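Long-range contacts in regulator of nonsense transcripts 2 (Homo sapiens, PDB 4CEK), which takes part in nonsense-mediated mRNA decay as the factor UPF2, here represented by the second of its three MIF4G domains: residues Arg151-Val155 with Met183-Ala187; Ala173-Ala177 with Glu222-Met228. All coordinates share one frame; numbering follows the deposited sequence.

Contact 1 (Arg151-Val155 with Met183-Ala187)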
ATOM      1  N   ARG A 151      -7.493   9.685 -14.367  1.00 51.80           N
ATOM      2  CA  ARG A 151      -6.653   8.665 -13.788  1.00 48.81           C
ATOM      3  C   ARG A 151      -5.669   9.336 -12.803  1.00 51.37           C
ATOM      4  O   ARG A 151      -5.313   8.746 -11.777  1.00 52.78           O
ATOM      5  CB  ARG A 151      -5.954   7.842 -14.874  1.00 43.82           C
ATOM      6  CG  ARG A 151      -6.934   7.013 -15.680  1.00 45.64           C
ATOM      7  CD  ARG A 151      -6.279   5.896 -16.499  1.00 45.89           C
ATOM      8  NE  ARG A 151      -5.391   6.439 -17.532  1.00 52.65           N
ATOM      9  CZ  ARG A 151      -5.789   7.078 -18.642  1.00 54.03           C
ATOM     10  NH1 ARG A 151      -7.087   7.277 -18.916  1.00 53.58           N
ATOM     11  NH2 ARG A 151      -4.875   7.547 -19.483  1.00 54.26           N
ATOM     12  N   LYS A 152      -5.264  10.567 -13.094  1.00 47.04           N
ATOM     13  CA  LYS A 152      -4.337  11.279 -12.236  1.00 50.99           C
ATOM     14  C   LYS A 152      -5.033  11.701 -10.957  1.00 48.12           C
ATOM     15  O   LYS A 152      -4.432  11.716  -9.887  1.00 47.96           O
ATOM     16  CB  LYS A 152      -3.781  12.539 -12.911  1.00 59.48           C
ATOM     17  CG  LYS A 152      -2.503  12.349 -13.704  1.00 68.85           C
ATOM     18  CD  LYS A 152      -1.925  13.708 -14.140  1.00 78.65           C
ATOM     19  CE  LYS A 152      -2.654  14.306 -15.355  1.00 82.55           C
ATOM     20  NZ  LYS A 152      -2.861  15.781 -15.248  1.00 75.80           N
ATOM     21  N   LYS A 153      -6.279  12.118 -11.079  1.00 44.94           N
ATOM     22  CA  LYS A 153      -7.060  12.467  -9.907  1.00 43.02           C
ATOM     23  C   LYS A 153      -7.324  11.232  -9.049  1.00 36.38           C
ATOM     24  O   LYS A 153      -7.281  11.335  -7.842  1.00 37.34           O
ATOM     25  CB  LYS A 153      -8.367  13.152 -10.304  1.00 48.38           C
ATOM     26  CG  LYS A 153      -8.293  14.675 -10.277  1.00 56.38           C
ATOM     27  CD  LYS A 153      -9.429  15.355 -11.052  1.00 63.13           C
ATOM     28  CE  LYS A 153     -10.204  16.373 -10.198  1.00 72.59           C
ATOM     29  NZ  LYS A 153      -9.441  17.577  -9.723  1.00 77.95           N
ATOM     30  N   LEU A 154      -7.604  10.086  -9.656  1.00 30.75           N
ATOM     31  CA  LEU A 154      -7.839   8.862  -8.894  1.00 35.25           C
ATOM     32  C   LEU A 154      -6.594   8.536  -8.063  1.00 37.81           C
ATOM     33  O   LEU A 154      -6.660   8.473  -6.849  1.00 40.59           O
ATOM     34  CB  LEU A 154      -8.142   7.676  -9.806  1.00 34.82           C
ATOM     35  CG  LEU A 154      -8.326   6.332  -9.092  1.00 35.43           C
ATOM     36  CD1 LEU A 154      -9.277   6.442  -7.901  1.00 29.52           C
ATOM     37  CD2 LEU A 154      -8.710   5.198 -10.039  1.00 31.50           C
ATOM     38  N   VAL A 155      -5.456   8.389  -8.738  1.00 39.70           N
ATOM     39  CA  VAL A 155      -4.168   8.094  -8.106  1.00 37.75           C
ATOM     40  C   VAL A 155      -3.942   9.006  -6.901  1.00 39.06           C
ATOM     41  O   VAL A 155      -3.584   8.548  -5.818  1.00 38.18           O
ATOM     42  CB  VAL A 155      -3.019   8.234  -9.121  1.00 37.80           C
ATOM     43  CG1 VAL A 155      -1.693   8.378  -8.402  1.00 37.79           C
ATOM     44  CG2 VAL A 155      -2.979   7.060 -10.078  1.00 34.29           C
ATOM     45  N   MET A 183      -5.647  -0.273 -17.486  1.00 58.56           N
ATOM     46  CA  MET A 183      -5.056   1.069 -17.337  1.00 54.83           C
ATOM     47  C   MET A 183      -3.936   0.943 -16.279  1.00 59.49           C
ATOM     48  O   MET A 183      -4.024   1.429 -15.144  1.00 68.76           O
ATOM     49  CB  MET A 183      -6.082   2.109 -16.904  1.00 48.58           C
ATOM     50  CG  MET A 183      -6.820   1.789 -15.622  1.00 48.74           C
ATOM     51  SD  MET A 183      -7.966   3.092 -15.164  1.00 50.74           S
ATOM     52  CE  MET A 183      -9.251   2.631 -16.355  1.00 46.19           C
ATOM     53  N   SER A 184      -2.887   0.244 -16.654  1.00 58.13           N
ATOM     54  CA  SER A 184      -1.774   0.005 -15.757  1.00 56.62           C
ATOM     55  C   SER A 184      -1.243   1.277 -15.041  1.00 56.66           C
ATOM     56  O   SER A 184      -0.821   1.164 -13.900  1.00 48.59           O
ATOM     57  CB  SER A 184      -0.646  -0.708 -16.528  1.00 52.63           C
ATOM     58  OG  SER A 184      -0.013   0.167 -17.433  1.00 50.46           O
ATOM     59  N   ASP A 185      -1.275   2.455 -15.710  1.00 53.57           N
ATOM     60  CA  ASP A 185      -0.673   3.728 -15.180  1.00 47.09           C
ATOM     61  C   ASP A 185      -1.175   4.204 -13.805  1.00 40.53           C
ATOM     62  O   ASP A 185      -0.554   5.023 -13.135  1.00 37.31           O
ATOM     63  CB  ASP A 185      -0.870   4.853 -16.175  1.00 47.89           C
ATOM     64  CG  ASP A 185      -2.320   5.036 -16.545  1.00 57.01           C
ATOM     65  OD1 ASP A 185      -3.011   3.996 -16.717  1.00 58.32           O
ATOM     66  OD2 ASP A 185      -2.758   6.211 -16.664  1.00 63.74           O
ATOM     67  N   VAL A 186      -2.323   3.718 -13.394  1.00 36.85           N
ATOM     68  CA  VAL A 186      -2.768   3.984 -12.059  1.00 35.84           C
ATOM     69  C   VAL A 186      -1.815   3.299 -11.069  1.00 34.03           C
ATOM     70  O   VAL A 186      -1.322   3.951 -10.133  1.00 33.75           O
ATOM     71  CB  VAL A 186      -4.187   3.483 -11.870  1.00 38.19           C
ATOM     72  CG1 VAL A 186      -4.553   3.575 -10.394  1.00 37.54           C
ATOM     73  CG2 VAL A 186      -5.116   4.303 -12.786  1.00 39.42           C
ATOM     74  N   ALA A 187      -1.525   2.023 -11.311  1.00 30.52           N
ATOM     75  CA  ALA A 187      -0.579   1.260 -10.473  1.00 36.47           C
ATOM     76  C   ALA A 187       0.798   1.934 -10.489  1.00 39.76           C
ATOM     77  O   ALA A 187       1.384   2.203  -9.432  1.00 38.40           O
ATOM     78  CB  ALA A 187      -0.475  -0.178 -10.951  1.00 32.35           C
TER
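The guanidinium of Arg151 meets the carboxylate of Asp185 at its edge: OD2 of Asp185 lies only 6° out of the guanidinium plane, while Met183 CB approaches obliquely. The carboxylate is turned well away from coplanarity, the two planes standing 61° apart, and the salt bridge runs through one atom pair, Arg151 NE to Asp185 OD2 at 2.8 Å. The bond is nearly straight and uses the syn lone pair of OD2. Asp185 CG sits between its own backbone N and carbonyl carbon (chi1 55°), a torsion that carries the carboxylate across toward the arginine. The guanidinium has a second partner: NH1 of Arg151 hydrogen-bonds to Asn146 OD1, in the loop before helix 148-159, and two such bonds should fix the rotation of the group. These residues join helix 148-159 to the region where helix 185-203 begins, two members of the all-helical MIF4G domain with helix 169-179 between them in sequence. Beside the ion pair, the aliphatic part of the arginine packs on sulfur, Arg151 CD lying 3.5 Å from Met183 SD. One turn further along helix 148-159, Val155 CG2 reaches Val186 CG1 at 3.8 Å and also rests near the backbone, 3.5 Å from Val186 O. Leu154 CD2 makes a looser approach to Val186 CG1, at 4.5 Å, and its side chain also packs against Phe141 of helix 131-144.

Contact 2 (Ala173-Ala177 with Glu222-Met228)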
ATOM      1  N   ALA A 173      -6.077  -1.026  -2.487  1.00 34.06           N
ATOM      2  CA  ALA A 173      -5.195  -1.894  -3.251  1.00 31.73           C
ATOM      3  C   ALA A 173      -5.957  -2.779  -4.242  1.00 32.04           C
ATOM      4  O   ALA A 173      -5.456  -3.071  -5.332  1.00 32.78           O
ATOM      5  CB  ALA A 173      -4.328  -2.752  -2.329  1.00 30.25           C
ATOM      6  N   ARG A 174      -7.121  -3.288  -3.848  1.00 34.96           N
ATOM      7  CA  ARG A 174      -7.917  -4.143  -4.753  1.00 34.54           C
ATOM      8  C   ARG A 174      -8.348  -3.364  -6.015  1.00 33.11           C
ATOM      9  O   ARG A 174      -8.228  -3.865  -7.127  1.00 34.08           O
ATOM     10  CB  ARG A 174      -9.159  -4.722  -4.060  1.00 36.96           C
ATOM     11  CG  ARG A 174      -9.647  -6.019  -4.715  1.00 40.98           C
ATOM     12  CD  ARG A 174     -10.842  -6.605  -3.994  1.00 40.99           C
ATOM     13  NE  ARG A 174     -11.772  -7.304  -4.895  1.00 43.10           N
ATOM     14  CZ  ARG A 174     -11.709  -8.584  -5.258  1.00 47.59           C
ATOM     15  NH1 ARG A 174     -10.755  -9.381  -4.806  1.00 53.07           N
ATOM     16  NH2 ARG A 174     -12.622  -9.084  -6.085  1.00 51.47           N
ATOM     17  N   LEU A 175      -8.839  -2.147  -5.814  1.00 30.32           N
ATOM     18  CA  LEU A 175      -9.190  -1.231  -6.902  1.00 34.55           C
ATOM     19  C   LEU A 175      -8.036  -1.140  -7.895  1.00 39.79           C
ATOM     20  O   LEU A 175      -8.197  -1.475  -9.066  1.00 40.18           O
ATOM     21  CB  LEU A 175      -9.500   0.174  -6.346  1.00 34.36           C
ATOM     22  CG  LEU A 175     -10.120   1.193  -7.321  1.00 37.00           C
ATOM     23  CD1 LEU A 175     -11.394   0.638  -7.975  1.00 36.51           C
ATOM     24  CD2 LEU A 175     -10.423   2.465  -6.560  1.00 34.43           C
ATOM     25  N   VAL A 176      -6.850  -0.756  -7.387  1.00 40.00           N
ATOM     26  CA  VAL A 176      -5.687  -0.544  -8.222  1.00 35.62           C
ATOM     27  C   VAL A 176      -5.358  -1.803  -9.008  1.00 35.58           C
ATOM     28  O   VAL A 176      -5.128  -1.737 -10.204  1.00 36.15           O
ATOM     29  CB  VAL A 176      -4.480  -0.078  -7.399  1.00 33.73           C
ATOM     30  CG1 VAL A 176      -3.209  -0.177  -8.234  1.00 29.87           C
ATOM     31  CG2 VAL A 176      -4.709   1.346  -6.880  1.00 32.48           C
ATOM     32  N   ALA A 177      -5.376  -2.957  -8.354  1.00 36.37           N
ATOM     33  CA  ALA A 177      -4.991  -4.194  -9.028  1.00 37.10           C
ATOM     34  C   ALA A 177      -6.062  -4.639 -10.023  1.00 38.59           C
ATOM     35  O   ALA A 177      -5.782  -5.358 -10.989  1.00 39.94           O
ATOM     36  CB  ALA A 177      -4.734  -5.284  -8.011  1.00 33.10           C
ATOM     37  N   GLU A 222      -0.132  -3.953   1.278  1.00 26.62           N
ATOM     38  CA  GLU A 222      -1.383  -4.415   0.615  1.00 28.90           C
ATOM     39  C   GLU A 222      -1.174  -4.585  -0.907  1.00 28.18           C
ATOM     40  O   GLU A 222      -1.521  -5.607  -1.511  1.00 28.74           O
ATOM     41  CB  GLU A 222      -2.502  -3.412   0.895  1.00 31.08           C
ATOM     42  CG  GLU A 222      -3.085  -3.512   2.311  1.00 31.52           C
ATOM     43  CD  GLU A 222      -3.535  -4.942   2.627  1.00 31.94           C
ATOM     44  OE1 GLU A 222      -4.062  -5.626   1.726  1.00 36.13           O
ATOM     45  OE2 GLU A 222      -3.313  -5.426   3.753  1.00 36.60           O
ATOM     46  N   LEU A 223      -0.486  -3.616  -1.484  1.00 26.44           N
ATOM     47  CA  LEU A 223      -0.102  -3.646  -2.883  1.00 26.76           C
ATOM     48  C   LEU A 223       0.816  -4.802  -3.208  1.00 28.18           C
ATOM     49  O   LEU A 223       0.797  -5.298  -4.324  1.00 29.12           O
ATOM     50  CB  LEU A 223       0.525  -2.291  -3.275  1.00 27.09           C
ATOM     51  CG  LEU A 223      -0.552  -1.196  -3.437  1.00 26.39           C
ATOM     52  CD1 LEU A 223       0.036   0.183  -3.443  1.00 24.93           C
ATOM     53  CD2 LEU A 223      -1.374  -1.442  -4.712  1.00 23.60           C
ATOM     54  N   THR A 224       1.612  -5.254  -2.239  1.00 28.28           N
ATOM     55  CA  THR A 224       2.537  -6.358  -2.475  1.00 27.37           C
ATOM     56  C   THR A 224       1.730  -7.635  -2.574  1.00 30.64           C
ATOM     57  O   THR A 224       1.999  -8.509  -3.449  1.00 31.32           O
ATOM     58  CB  THR A 224       3.560  -6.490  -1.315  1.00 28.55           C
ATOM     59  OG1 THR A 224       4.318  -5.274  -1.215  1.00 28.08           O
ATOM     60  CG2 THR A 224       4.525  -7.654  -1.525  1.00 24.85           C
ATOM     61  N   LYS A 225       0.751  -7.771  -1.667  1.00 31.31           N
ATOM     62  CA  LYS A 225      -0.117  -8.962  -1.674  1.00 34.22           C
ATOM     63  C   LYS A 225      -0.895  -9.046  -2.989  1.00 32.82           C
ATOM     64  O   LYS A 225      -1.219 -10.122  -3.417  1.00 33.76           O
ATOM     65  CB  LYS A 225      -1.061  -9.024  -0.433  1.00 33.52           C
ATOM     66  CG  LYS A 225      -0.345  -9.464   0.866  1.00 34.93           C
ATOM     67  CD  LYS A 225      -1.219  -9.445   2.143  1.00 34.24           C
ATOM     68  CE  LYS A 225      -1.782  -8.073   2.471  1.00 34.20           C
ATOM     69  NZ  LYS A 225      -2.393  -7.955   3.847  1.00 33.06           N
ATOM     70  N   PHE A 226      -1.166  -7.907  -3.624  1.00 34.92           N
ATOM     71  CA  PHE A 226      -1.819  -7.889  -4.934  1.00 36.43           C
ATOM     72  C   PHE A 226      -0.841  -7.965  -6.141  1.00 38.32           C
ATOM     73  O   PHE A 226      -1.280  -7.900  -7.298  1.00 36.96           O
ATOM     74  CB  PHE A 226      -2.703  -6.634  -5.040  1.00 36.70           C
ATOM     75  CG  PHE A 226      -4.058  -6.808  -4.412  1.00 33.96           C
ATOM     76  CD1 PHE A 226      -4.983  -7.629  -4.995  1.00 34.41           C
ATOM     77  CD2 PHE A 226      -4.385  -6.151  -3.257  1.00 32.37           C
ATOM     78  CE1 PHE A 226      -6.221  -7.808  -4.429  1.00 35.02           C
ATOM     79  CE2 PHE A 226      -5.605  -6.304  -2.683  1.00 34.34           C
ATOM     80  CZ  PHE A 226      -6.535  -7.131  -3.269  1.00 35.69           C
ATOM     81  N   LYS A 227       0.459  -8.088  -5.859  1.00 38.09           N
ATOM     82  CA  LYS A 227       1.516  -8.113  -6.869  1.00 41.43           C
ATOM     83  C   LYS A 227       1.604  -6.815  -7.665  1.00 40.66           C
ATOM     84  O   LYS A 227       2.056  -6.853  -8.793  1.00 39.85           O
ATOM     85  CB  LYS A 227       1.340  -9.290  -7.848  1.00 45.27           C
ATOM     86  CG  LYS A 227       1.080 -10.634  -7.184  1.00 48.47           C
ATOM     87  CD  LYS A 227       0.871 -11.733  -8.221  1.00 55.05           C
ATOM     88  CE  LYS A 227       0.327 -13.015  -7.575  1.00 68.00           C
ATOM     89  NZ  LYS A 227      -0.395 -13.917  -8.528  1.00 73.72           N
ATOM     90  N   MET A 228       1.150  -5.687  -7.108  1.00 37.46           N
ATOM     91  CA  MET A 228       1.413  -4.381  -7.717  1.00 35.33           C
ATOM     92  C   MET A 228       2.821  -3.902  -7.380  1.00 35.00           C
ATOM     93  O   MET A 228       3.428  -3.247  -8.176  1.00 39.54           O
ATOM     94  CB  MET A 228       0.385  -3.359  -7.297  1.00 34.33           C
ATOM     95  CG  MET A 228      -1.027  -3.688  -7.784  1.00 37.71           C
ATOM     96  SD  MET A 228      -1.240  -3.778  -9.609  1.00 36.52           S
ATOM     97  CE  MET A 228      -1.062  -5.526  -9.973  1.00 28.89           C
TER
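Phe226 presents one ring face to the backbone of Ala173 and Arg174. Arg174 CA stands 4.0 Å from the ring centroid and 25° off the ring normal, which identifies a CH-pi contact, and Ala173 O lies over the same face toward the rim. Around the ring, Ala173 CB touches CD2 of Phe226 at 3.5 Å, Arg174 CG reaches its CZ at 3.6 Å, and Ala177 CB approaches its CD1 obliquely at 3.8 Å. With CG anti to the carbonyl carbon (chi1 -83°), Phe226 directs its ring at helix 169-179. The small side chains of Ala173 and Ala177, one turn apart, let the helix come close: the CA atoms of Ala173 and Leu223 are 5.4 Å apart. Leu223 CD2 packs on Ala173 CB and on Val176 CG1, while Met228 SD lies 3.8 Å from Ala177 CA.

Beyond this apolar layer, the guanidinium of Arg174 forms a salt bridge with Asp135 and hydrogen bonds to the backbone oxygens of Asn16, Phe17 and Asn20, which hold the far end of the side chain whose CB and CG touch the ring. Glu222 OE2 and Lys225 NZ form a salt bridge at 2.7 Å, and Glu222 OE1 is hydrogen-bonded with Tyr18 OH, the ring of Tyr18 also meeting Phe226. The turn carrying Phe226 and Met228 is itself fixed by backbone bonds, Lys227 N to Thr224 O and Met228 N to Leu223 O; with the positive phi of Lys227 (63°), they define a Schellman motif that ends helix 210-225 within this helical MIF4G domain.

In the fold
Contacts 1 and 2 interlock along the chain: helix 169-179, which carries 173-177, follows helix 148-159 and precedes helix 185-203, while 222-228 comes later, at the end of helix 210-225, so the segments alternate in sequence. Their centres are about 13 Å apart, yet they touch directly. Ala187 CA comes within 3.7 Å of Val176 CG1, Ala187 CB lies 3.9 Å from Met228 SD, and Val186 CG1 is 4.2 Å from Val176 CG2. Val186 and Ala187 thus carry the junction, both touching residues of contact 2. Contact 2 lies nearer the centre of the chain (about 7 Å from it, against about 14 Å for contact 1, centre to centre). Together they connect four successive helices within the MIF4G domain.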